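Local coordinates for universal stress protein (Archaeoglobus fulgidus, PDB 3LOQ) that is of unsettled function but binds AMP and belongs to the universal stress protein A family, so it probably acts as a nucleotide-binding stress protein, at residues G133-E147 with M266-R279. Residues are numbered along the deposited sequence; the frame is centred on the assembly and turned at random.
Sequences GASKFKKILLGSVSE and MTMILGSTSESVIR. With AMP (adenosine monophosphate), chain C; ACT (acetate ion), chain K.
Two lysines from helix 136-142 converge on the carboxylate of Glu-275, one on each oxygen. Lys-136 NZ gives a hydrogen bond and salt bridge to Glu-275 OE1 at 2.6 Å, descending on that oxygen from above the carboxylate plane. Its chain runs extended until chi4 (-37°) bends the ammonium inward, where NZ also donates to Ile-269 O at 2.7 Å, nearly in line with the carbonyl. The side chains of Lys-139 and Glu-275 run head-on from opposite directions, and NZ meets OE2 on its anti lone pair at 2.8 Å; the same ammonium donates to Ala-134 O, tying the loop before its own helix into the network. Arg-279 completes it with its guanidinium edge turned to Glu-275: NH1 and OE1 form a salt bridge at 2.8 Å, though both NH1 bonds to the carboxylate are weak. Three cations around one buried carboxylate should favour its ionised state.

Beside this polar cluster, Ile-269 fits as a knob among Lys-136, Lys-139, Ile-140 and Glu-147. Ile-140 lies alongside it but points the other way, CD1 to Ile-269 CG2 3.7 Å, and meets Leu-270 and the selenomethionine Met-266 nearly perpendicularly. Glu-147 CG packs on Ile-269 CG1 at 3.9 Å, and the bend at chi2 (-62°) brings OE1 to 3.5 Å from Met-268 SE. A water then links Glu-147 OE1 to Ser-274 OG.

The contact joins two short consecutive helices from each universal stress protein family region, probably equivalent: helices 136-142 and 266-271 pack nearly antiparallel, axes 9.7 Å apart at 161°. Just beyond Gly-143, Ser-144, Val-145 and Ser-146 hold the AMP phosphate, and Val-145 leans on helix 113-121. Helix 273-280 packs through Val-277 against strand 254-258 and helix 239-249.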
ATOM      1  N   GLY A 133      -5.057  -9.228  -7.613  1.00 32.81           N
ATOM      2  CA  GLY A 133      -6.339  -9.455  -6.953  1.00 32.81           C
ATOM      3  C   GLY A 133      -6.762 -10.920  -6.886  1.00 38.31           C
ATOM      4  O   GLY A 133      -7.954 -11.228  -6.857  1.00 42.17           O
ATOM      5  N   ALA A 134      -5.788 -11.826  -6.845  1.00 31.50           N
ATOM      6  CA  ALA A 134      -6.087 -13.261  -6.827  1.00 35.91           C
ATOM      7  C   ALA A 134      -6.878 -13.641  -5.582  1.00 34.34           C
ATOM      8  O   ALA A 134      -6.726 -13.025  -4.516  1.00 34.89           O
ATOM      9  CB  ALA A 134      -4.781 -14.088  -6.921  1.00 33.79           C
ATOM     10  N   SER A 135      -7.734 -14.642  -5.716  1.00 32.48           N
ATOM     11  CA  SER A 135      -8.476 -15.163  -4.569  1.00 36.90           C
ATOM     12  C   SER A 135      -7.505 -15.764  -3.556  1.00 35.13           C
ATOM     13  O   SER A 135      -6.351 -16.063  -3.895  1.00 36.03           O
ATOM     14  CB  SER A 135      -9.429 -16.256  -5.030  1.00 37.20           C
ATOM     15  OG  SER A 135      -8.663 -17.339  -5.522  1.00 41.54           O
ATOM     16  N   LYS A 136      -7.974 -15.951  -2.326  1.00 30.47           N
ATOM     17  CA  LYS A 136      -7.157 -16.595  -1.299  1.00 35.72           C
ATOM     18  C   LYS A 136      -6.549 -17.885  -1.867  1.00 37.05           C
ATOM     19  O   LYS A 136      -5.347 -18.116  -1.752  1.00 36.03           O
ATOM     20  CB  LYS A 136      -7.989 -16.916  -0.046  1.00 37.09           C
ATOM     21  CG  LYS A 136      -8.321 -15.711   0.867  1.00 28.44           C
ATOM     22  CD  LYS A 136      -9.309 -16.168   1.950  1.00 30.75           C
ATOM     23  CE  LYS A 136      -9.767 -15.014   2.863  1.00 32.82           C
ATOM     24  NZ  LYS A 136      -8.647 -14.052   3.129  1.00 40.99           N
ATOM     25  N   PHE A 137      -7.384 -18.699  -2.503  1.00 38.90           N
ATOM     26  CA  PHE A 137      -6.948 -19.980  -3.055  1.00 40.21           C
ATOM     27  C   PHE A 137      -5.814 -19.815  -4.052  1.00 43.31           C
ATOM     28  O   PHE A 137      -4.804 -20.512  -3.967  1.00 47.95           O
ATOM     29  CB  PHE A 137      -8.124 -20.733  -3.699  1.00 37.55           C
ATOM     30  CG  PHE A 137      -7.707 -21.855  -4.650  1.00 39.71           C
ATOM     31  CD1 PHE A 137      -6.970 -22.952  -4.191  1.00 39.70           C
ATOM     32  CD2 PHE A 137      -8.087 -21.829  -5.990  1.00 37.61           C
ATOM     33  CE1 PHE A 137      -6.602 -24.013  -5.064  1.00 41.69           C
ATOM     34  CE2 PHE A 137      -7.720 -22.876  -6.882  1.00 40.37           C
ATOM     35  CZ  PHE A 137      -6.984 -23.976  -6.409  1.00 41.95           C
ATOM     36  N   LYS A 138      -5.983 -18.903  -5.005  1.00 39.91           N
ATOM     37  CA  LYS A 138      -4.963 -18.696  -6.014  1.00 33.00           C
ATOM     38  C   LYS A 138      -3.715 -18.103  -5.380  1.00 34.42           C
ATOM     39  O   LYS A 138      -2.610 -18.408  -5.795  1.00 31.87           O
ATOM     40  CB  LYS A 138      -5.474 -17.797  -7.149  1.00 38.78           C
ATOM     41  CG  LYS A 138      -6.458 -18.481  -8.099  1.00 35.79           C
ATOM     42  CD  LYS A 138      -5.811 -19.622  -8.838  1.00 35.06           C
ATOM     43  CE  LYS A 138      -6.803 -20.333  -9.754  1.00 37.05           C
ATOM     44  NZ  LYS A 138      -7.237 -19.460 -10.885  1.00 37.22           N
ATOM     45  N   LYS A 139      -3.877 -17.238  -4.384  1.00 34.57           N
ATOM     46  CA  LYS A 139      -2.701 -16.708  -3.696  1.00 37.80           C
ATOM     47  C   LYS A 139      -1.882 -17.864  -3.089  1.00 38.16           C
ATOM     48  O   LYS A 139      -0.655 -17.917  -3.194  1.00 35.78           O
ATOM     49  CB  LYS A 139      -3.104 -15.696  -2.616  1.00 33.91           C
ATOM     50  CG  LYS A 139      -3.431 -14.306  -3.149  1.00 34.69           C
ATOM     51  CD  LYS A 139      -3.474 -13.279  -2.019  1.00 38.74           C
ATOM     52  CE  LYS A 139      -3.841 -11.886  -2.520  1.00 33.88           C
ATOM     53  NZ  LYS A 139      -5.307 -11.777  -2.699  1.00 37.25           N
ATOM     54  N   ILE A 140      -2.575 -18.809  -2.483  1.00 36.06           N
ATOM     55  CA  ILE A 140      -1.907 -19.924  -1.847  1.00 39.25           C
ATOM     56  C   ILE A 140      -1.340 -20.870  -2.885  1.00 41.48           C
ATOM     57  O   ILE A 140      -0.183 -21.277  -2.803  1.00 47.48           O
ATOM     58  CB  ILE A 140      -2.861 -20.644  -0.885  1.00 38.59           C
ATOM     59  CG1 ILE A 140      -3.131 -19.733   0.317  1.00 35.51           C
ATOM     60  CG2 ILE A 140      -2.293 -21.986  -0.455  1.00 38.47           C
ATOM     61  CD1 ILE A 140      -4.520 -19.921   0.929  1.00 41.99           C
ATOM     62  N   LEU A 141      -2.145 -21.196  -3.886  1.00 39.31           N
ATOM     63  CA  LEU A 141      -1.719 -22.133  -4.912  1.00 39.38           C
ATOM     64  C   LEU A 141      -0.520 -21.637  -5.731  1.00 46.19           C
ATOM     65  O   LEU A 141       0.379 -22.421  -6.065  1.00 48.66           O
ATOM     66  CB  LEU A 141      -2.879 -22.457  -5.863  1.00 39.50           C
ATOM     67  CG  LEU A 141      -2.555 -23.525  -6.921  1.00 42.62           C
ATOM     68  CD1 LEU A 141      -2.381 -24.904  -6.268  1.00 40.18           C
ATOM     69  CD2 LEU A 141      -3.615 -23.567  -8.015  1.00 42.69           C
ATOM     70  N   LEU A 142      -0.517 -20.353  -6.086  1.00 41.09           N
ATOM     71  CA  LEU A 142       0.404 -19.877  -7.125  1.00 43.83           C
ATOM     72  C   LEU A 142       1.423 -18.883  -6.612  1.00 40.36           C
ATOM     73  O   LEU A 142       2.376 -18.544  -7.309  1.00 45.19           O
ATOM     74  CB  LEU A 142      -0.354 -19.293  -8.329  1.00 38.46           C
ATOM     75  CG  LEU A 142      -1.240 -20.279  -9.100  1.00 47.93           C
ATOM     76  CD1 LEU A 142      -1.963 -19.600 -10.267  1.00 47.54           C
ATOM     77  CD2 LEU A 142      -0.394 -21.441  -9.605  1.00 47.27           C
ATOM     78  N   GLY A 143       1.230 -18.422  -5.388  1.00 36.79           N
ATOM     79  CA  GLY A 143       2.126 -17.432  -4.828  1.00 32.50           C
ATOM     80  C   GLY A 143       1.540 -16.032  -4.955  1.00 42.81           C
ATOM     81  O   GLY A 143       0.722 -15.752  -5.844  1.00 46.54           O
ATOM     82  N   SER A 144       1.959 -15.153  -4.055  1.00 34.39           N
ATOM     83  CA  SER A 144       1.519 -13.771  -4.055  1.00 31.97           C
ATOM     84  C   SER A 144       2.676 -12.936  -3.557  1.00 36.32           C
ATOM     85  O   SER A 144       3.028 -12.996  -2.368  1.00 35.58           O
ATOM     86  CB  SER A 144       0.328 -13.588  -3.121  1.00 26.96           C
ATOM     87  OG  SER A 144      -0.049 -12.220  -3.061  1.00 36.73           O
ATOM     88  N   VAL A 145       3.290 -12.195  -4.473  1.00 33.30           N
ATOM     89  CA  VAL A 145       4.386 -11.299  -4.142  1.00 34.82           C
ATOM     90  C   VAL A 145       3.897 -10.170  -3.248  1.00 37.43           C
ATOM     91  O   VAL A 145       4.602  -9.767  -2.320  1.00 40.54           O
ATOM     92  CB  VAL A 145       5.064 -10.735  -5.411  1.00 39.45           C
ATOM     93  CG1 VAL A 145       6.138  -9.721  -5.044  1.00 29.30           C
ATOM     94  CG2 VAL A 145       5.668 -11.894  -6.235  1.00 33.39           C
ATOM     95  N   SER A 146       2.676  -9.697  -3.486  1.00 35.18           N
ATOM     96  CA  SER A 146       2.162  -8.582  -2.697  1.00 31.77           C
ATOM     97  C   SER A 146       1.892  -9.023  -1.261  1.00 33.25           C
ATOM     98  O   SER A 146       2.194  -8.285  -0.320  1.00 35.66           O
ATOM     99  CB  SER A 146       0.925  -7.927  -3.343  1.00 34.81           C
ATOM    100  OG  SER A 146      -0.232  -8.750  -3.285  1.00 34.87           O
ATOM    101  N   GLU A 147       1.360 -10.227  -1.073  1.00 33.02           N
ATOM    102  CA  GLU A 147       1.177 -10.723   0.295  1.00 36.07           C
ATOM    103  C   GLU A 147       2.506 -10.966   1.014  1.00 37.33           C
ATOM    104  O   GLU A 147       2.645 -10.649   2.195  1.00 39.74           O
ATOM    105  CB  GLU A 147       0.288 -11.969   0.334  1.00 40.38           C
ATOM    106  CG  GLU A 147      -1.197 -11.651   0.152  1.00 51.52           C
ATOM    107  CD  GLU A 147      -1.772 -10.764   1.257  1.00 52.98           C
ATOM    108  OE1 GLU A 147      -1.661 -11.157   2.446  1.00 50.27           O
ATOM    109  OE2 GLU A 147      -2.350  -9.686   0.934  1.00 53.67           O
HETATM  110  N   MSE A 266       0.963 -17.639   5.030  1.00 47.14           N
HETATM  111  CA  MSE A 266      -0.213 -18.507   4.920  1.00 49.95           C
HETATM  112  C   MSE A 266      -1.350 -18.014   5.788  1.00 48.10           C
HETATM  113  O   MSE A 266      -2.498 -17.919   5.355  1.00 49.09           O
HETATM  114  CB  MSE A 266       0.128 -19.930   5.372  1.00 51.25           C
HETATM  115  CG  MSE A 266      -1.097 -20.847   5.489  1.00 50.03           C
HETATM  116 SE   MSE A 266      -1.943 -21.059   3.730  0.80 67.99          SE
HETATM  117  CE  MSE A 266      -0.425 -21.791   2.735  1.00 47.00           C
ATOM    118  N   THR A 267      -1.019 -17.742   7.038  1.00 47.86           N
ATOM    119  CA  THR A 267      -1.989 -17.331   8.033  1.00 44.53           C
ATOM    120  C   THR A 267      -2.565 -15.954   7.683  1.00 42.11           C
ATOM    121  O   THR A 267      -3.740 -15.661   7.905  1.00 40.95           O
ATOM    122  CB  THR A 267      -1.287 -17.300   9.387  1.00 52.20           C
ATOM    123  OG1 THR A 267      -1.357 -18.614   9.959  1.00 64.24           O
ATOM    124  CG2 THR A 267      -1.921 -16.309  10.306  1.00 53.80           C
HETATM  125  N   MSE A 268      -1.729 -15.105   7.120  1.00 34.97           N
HETATM  126  CA  MSE A 268      -2.191 -13.781   6.755  1.00 38.76           C
HETATM  127  C   MSE A 268      -3.212 -13.899   5.627  1.00 40.09           C
HETATM  128  O   MSE A 268      -4.283 -13.286   5.678  1.00 32.70           O
HETATM  129  CB  MSE A 268      -1.011 -12.919   6.327  1.00 36.65           C
HETATM  130  CG  MSE A 268      -1.364 -11.446   6.169  1.00 45.78           C
HETATM  131 SE   MSE A 268       0.106 -10.461   5.353  0.80 54.03          SE
HETATM  132  CE  MSE A 268       0.213  -9.022   6.674  1.00 53.42           C
ATOM    133  N   ILE A 269      -2.884 -14.710   4.622  1.00 37.56           N
ATOM    134  CA  ILE A 269      -3.751 -14.887   3.455  1.00 38.77           C
ATOM    135  C   ILE A 269      -5.094 -15.476   3.851  1.00 43.41           C
ATOM    136  O   ILE A 269      -6.149 -15.005   3.420  1.00 47.95           O
ATOM    137  CB  ILE A 269      -3.102 -15.814   2.412  1.00 31.96           C
ATOM    138  CG1 ILE A 269      -1.963 -15.088   1.715  1.00 32.36           C
ATOM    139  CG2 ILE A 269      -4.119 -16.248   1.391  1.00 36.00           C
ATOM    140  CD1 ILE A 269      -0.924 -16.024   1.095  1.00 31.00           C
ATOM    141  N   LEU A 270      -5.035 -16.500   4.692  1.00 38.33           N
ATOM    142  CA  LEU A 270      -6.204 -17.275   5.074  1.00 46.16           C
ATOM    143  C   LEU A 270      -7.179 -16.434   5.875  1.00 52.59           C
ATOM    144  O   LEU A 270      -8.385 -16.450   5.614  1.00 51.26           O
ATOM    145  CB  LEU A 270      -5.767 -18.474   5.917  1.00 46.96           C
ATOM    146  CG  LEU A 270      -6.113 -19.896   5.485  1.00 52.07           C
ATOM    147  CD1 LEU A 270      -6.516 -19.953   4.037  1.00 51.91           C
ATOM    148  CD2 LEU A 270      -4.933 -20.812   5.754  1.00 50.35           C
ATOM    149  N   GLY A 271      -6.666 -15.695   6.857  1.00 45.82           N
ATOM    150  CA  GLY A 271      -7.562 -15.047   7.794  1.00 45.11           C
ATOM    151  C   GLY A 271      -7.322 -13.593   8.169  1.00 47.38           C
ATOM    152  O   GLY A 271      -7.971 -13.094   9.076  1.00 49.62           O
ATOM    153  N   SER A 272      -6.408 -12.896   7.510  1.00 43.94           N
ATOM    154  CA  SER A 272      -6.195 -11.508   7.916  1.00 44.51           C
ATOM    155  C   SER A 272      -7.296 -10.585   7.387  1.00 44.10           C
ATOM    156  O   SER A 272      -7.915 -10.848   6.361  1.00 49.16           O
ATOM    157  CB  SER A 272      -4.808 -10.994   7.515  1.00 43.84           C
ATOM    158  OG  SER A 272      -4.742 -10.614   6.150  1.00 42.45           O
ATOM    159  N   THR A 273      -7.536  -9.509   8.115  1.00 35.43           N
ATOM    160  CA  THR A 273      -8.480  -8.478   7.718  1.00 38.09           C
ATOM    161  C   THR A 273      -7.955  -7.737   6.491  1.00 36.81           C
ATOM    162  O   THR A 273      -8.716  -7.353   5.616  1.00 33.85           O
ATOM    163  CB  THR A 273      -8.680  -7.502   8.883  1.00 38.23           C
ATOM    164  OG1 THR A 273      -9.344  -8.195   9.942  1.00 45.93           O
ATOM    165  CG2 THR A 273      -9.502  -6.298   8.485  1.00 36.39           C
ATOM    166  N   SER A 274      -6.642  -7.547   6.441  1.00 36.54           N
ATOM    167  CA  SER A 274      -6.016  -6.809   5.360  1.00 34.35           C
ATOM    168  C   SER A 274      -6.100  -7.541   4.015  1.00 39.12           C
ATOM    169  O   SER A 274      -6.276  -6.907   2.980  1.00 39.69           O
ATOM    170  CB  SER A 274      -4.552  -6.529   5.698  1.00 38.38           C
ATOM    171  OG  SER A 274      -3.809  -7.737   5.702  1.00 41.78           O
ATOM    172  N   GLU A 275      -5.953  -8.863   4.007  1.00 36.30           N
ATOM    173  CA  GLU A 275      -6.007  -9.566   2.732  1.00 36.86           C
ATOM    174  C   GLU A 275      -7.393  -9.390   2.100  1.00 42.24           C
ATOM    175  O   GLU A 275      -7.503  -9.080   0.908  1.00 40.94           O
ATOM    176  CB  GLU A 275      -5.645 -11.057   2.857  1.00 39.39           C
ATOM    177  CG  GLU A 275      -5.469 -11.757   1.477  1.00 26.57           C
ATOM    178  CD  GLU A 275      -6.802 -12.074   0.794  1.00 34.47           C
ATOM    179  OE1 GLU A 275      -7.826 -12.177   1.509  1.00 31.68           O
ATOM    180  OE2 GLU A 275      -6.830 -12.223  -0.450  1.00 37.07           O
ATOM    181  N   SER A 276      -8.441  -9.584   2.899  1.00 38.84           N
ATOM    182  CA  SER A 276      -9.796  -9.392   2.402  1.00 42.77           C
ATOM    183  C   SER A 276     -10.080  -7.947   1.970  1.00 43.51           C
ATOM    184  O   SER A 276     -10.647  -7.705   0.902  1.00 49.40           O
ATOM    185  CB  SER A 276     -10.814  -9.833   3.446  1.00 40.57           C
ATOM    186  OG  SER A 276     -10.659 -11.201   3.719  1.00 45.70           O
ATOM    187  N   VAL A 277      -9.713  -6.987   2.808  1.00 37.49           N
ATOM    188  CA  VAL A 277      -9.955  -5.593   2.474  1.00 36.72           C
ATOM    189  C   VAL A 277      -9.238  -5.242   1.181  1.00 37.98           C
ATOM    190  O   VAL A 277      -9.840  -4.703   0.247  1.00 37.11           O
ATOM    191  CB  VAL A 277      -9.515  -4.641   3.612  1.00 33.76           C
ATOM    192  CG1 VAL A 277      -9.412  -3.174   3.114  1.00 28.68           C
ATOM    193  CG2 VAL A 277     -10.477  -4.757   4.776  1.00 28.83           C
ATOM    194  N   ILE A 278      -7.950  -5.554   1.133  1.00 32.47           N
ATOM    195  CA  ILE A 278      -7.134  -5.228  -0.021  1.00 33.47           C
ATOM    196  C   ILE A 278      -7.685  -5.882  -1.292  1.00 38.92           C
ATOM    197  O   ILE A 278      -7.715  -5.268  -2.356  1.00 41.57           O
ATOM    198  CB  ILE A 278      -5.676  -5.674   0.201  1.00 33.91           C
ATOM    199  CG1 ILE A 278      -5.026  -4.834   1.306  1.00 34.67           C
ATOM    200  CG2 ILE A 278      -4.876  -5.591  -1.104  1.00 30.83           C
ATOM    201  CD1 ILE A 278      -3.694  -5.343   1.758  1.00 32.43           C
ATOM    202  N   ARG A 279      -8.153  -7.115  -1.176  1.00 32.15           N
ATOM    203  CA  ARG A 279      -8.564  -7.859  -2.362  1.00 33.12           C
ATOM    204  C   ARG A 279      -9.853  -7.316  -2.971  1.00 38.35           C
ATOM    205  O   ARG A 279      -9.966  -7.245  -4.181  1.00 37.70           O
ATOM    206  CB  ARG A 279      -8.744  -9.326  -2.027  1.00 39.87           C
ATOM    207  CG  ARG A 279      -8.987 -10.225  -3.235  1.00 42.43           C
ATOM    208  CD  ARG A 279      -9.039 -11.700  -2.790  1.00 41.68           C
ATOM    209  NE  ARG A 279     -10.405 -12.060  -2.470  1.00 52.58           N
ATOM    210  CZ  ARG A 279     -10.868 -12.327  -1.257  1.00 49.82           C
ATOM    211  NH1 ARG A 279     -10.072 -12.314  -0.199  1.00 42.93           N
ATOM    212  NH2 ARG A 279     -12.152 -12.619  -1.121  1.00 58.69           N
TER
HETATM  213  P   AMP C 271       0.693 -10.529  -6.515  1.00 38.57           P
HETATM  214  O1P AMP C 271       0.245 -10.546  -5.076  1.00 42.00           O
HETATM  215  O2P AMP C 271       1.841 -11.453  -6.878  1.00 44.35           O
HETATM  216  O3P AMP C 271      -0.454 -10.552  -7.497  1.00 43.75           O
HETATM  217  O5' AMP C 271       1.339  -9.059  -6.684  1.00 39.07           O
HETATM  218  C5' AMP C 271       1.780  -8.656  -7.977  1.00 28.68           C
HETATM  219  C4' AMP C 271       2.799  -7.568  -7.768  1.00 34.28           C
HETATM  220  O4' AMP C 271       4.002  -8.122  -7.235  1.00 41.89           O
HETATM  221  C3' AMP C 271       3.239  -6.964  -9.075  1.00 42.36           C
HETATM  222  O3' AMP C 271       2.352  -5.918  -9.418  1.00 39.83           O
HETATM  223  C2' AMP C 271       4.599  -6.415  -8.729  1.00 43.31           C
HETATM  224  O2' AMP C 271       4.380  -5.171  -8.067  1.00 46.86           O
HETATM  225  C1' AMP C 271       5.140  -7.403  -7.719  1.00 36.93           C
HETATM  226  N9  AMP C 271       6.026  -8.348  -8.431  1.00 38.89           N
HETATM  227  C8  AMP C 271       5.699  -9.603  -8.796  1.00 39.11           C
HETATM  228  N7  AMP C 271       6.731 -10.207  -9.439  1.00 39.39           N
HETATM  229  C5  AMP C 271       7.745  -9.316  -9.491  1.00 36.90           C
HETATM  230  C6  AMP C 271       9.116  -9.301 -10.027  1.00 34.12           C
HETATM  231  N6  AMP C 271       9.624 -10.388 -10.646  1.00 39.51           N
HETATM  232  N1  AMP C 271       9.842  -8.181  -9.872  1.00 37.12           N
HETATM  233  C2  AMP C 271       9.350  -7.095  -9.250  1.00 40.63           C
HETATM  234  N3  AMP C 271       8.116  -7.038  -8.736  1.00 38.95           N
HETATM  235  C4  AMP C 271       7.283  -8.101  -8.818  1.00 38.33           C
HETATM  236  C   ACT K 279      -4.611  -7.120   9.215  1.00 85.69           C
HETATM  237  O   ACT K 279      -5.473  -8.015   9.412  1.00 83.79           O
HETATM  238  OXT ACT K 279      -3.515  -7.508   8.706  1.00 83.13           O
HETATM  239  CH3 ACT K 279      -4.899  -5.676   9.580  1.00 83.38           C
HETATM  240  O   HOH W   1      -2.584  -8.845   3.749  1.00 43.05           O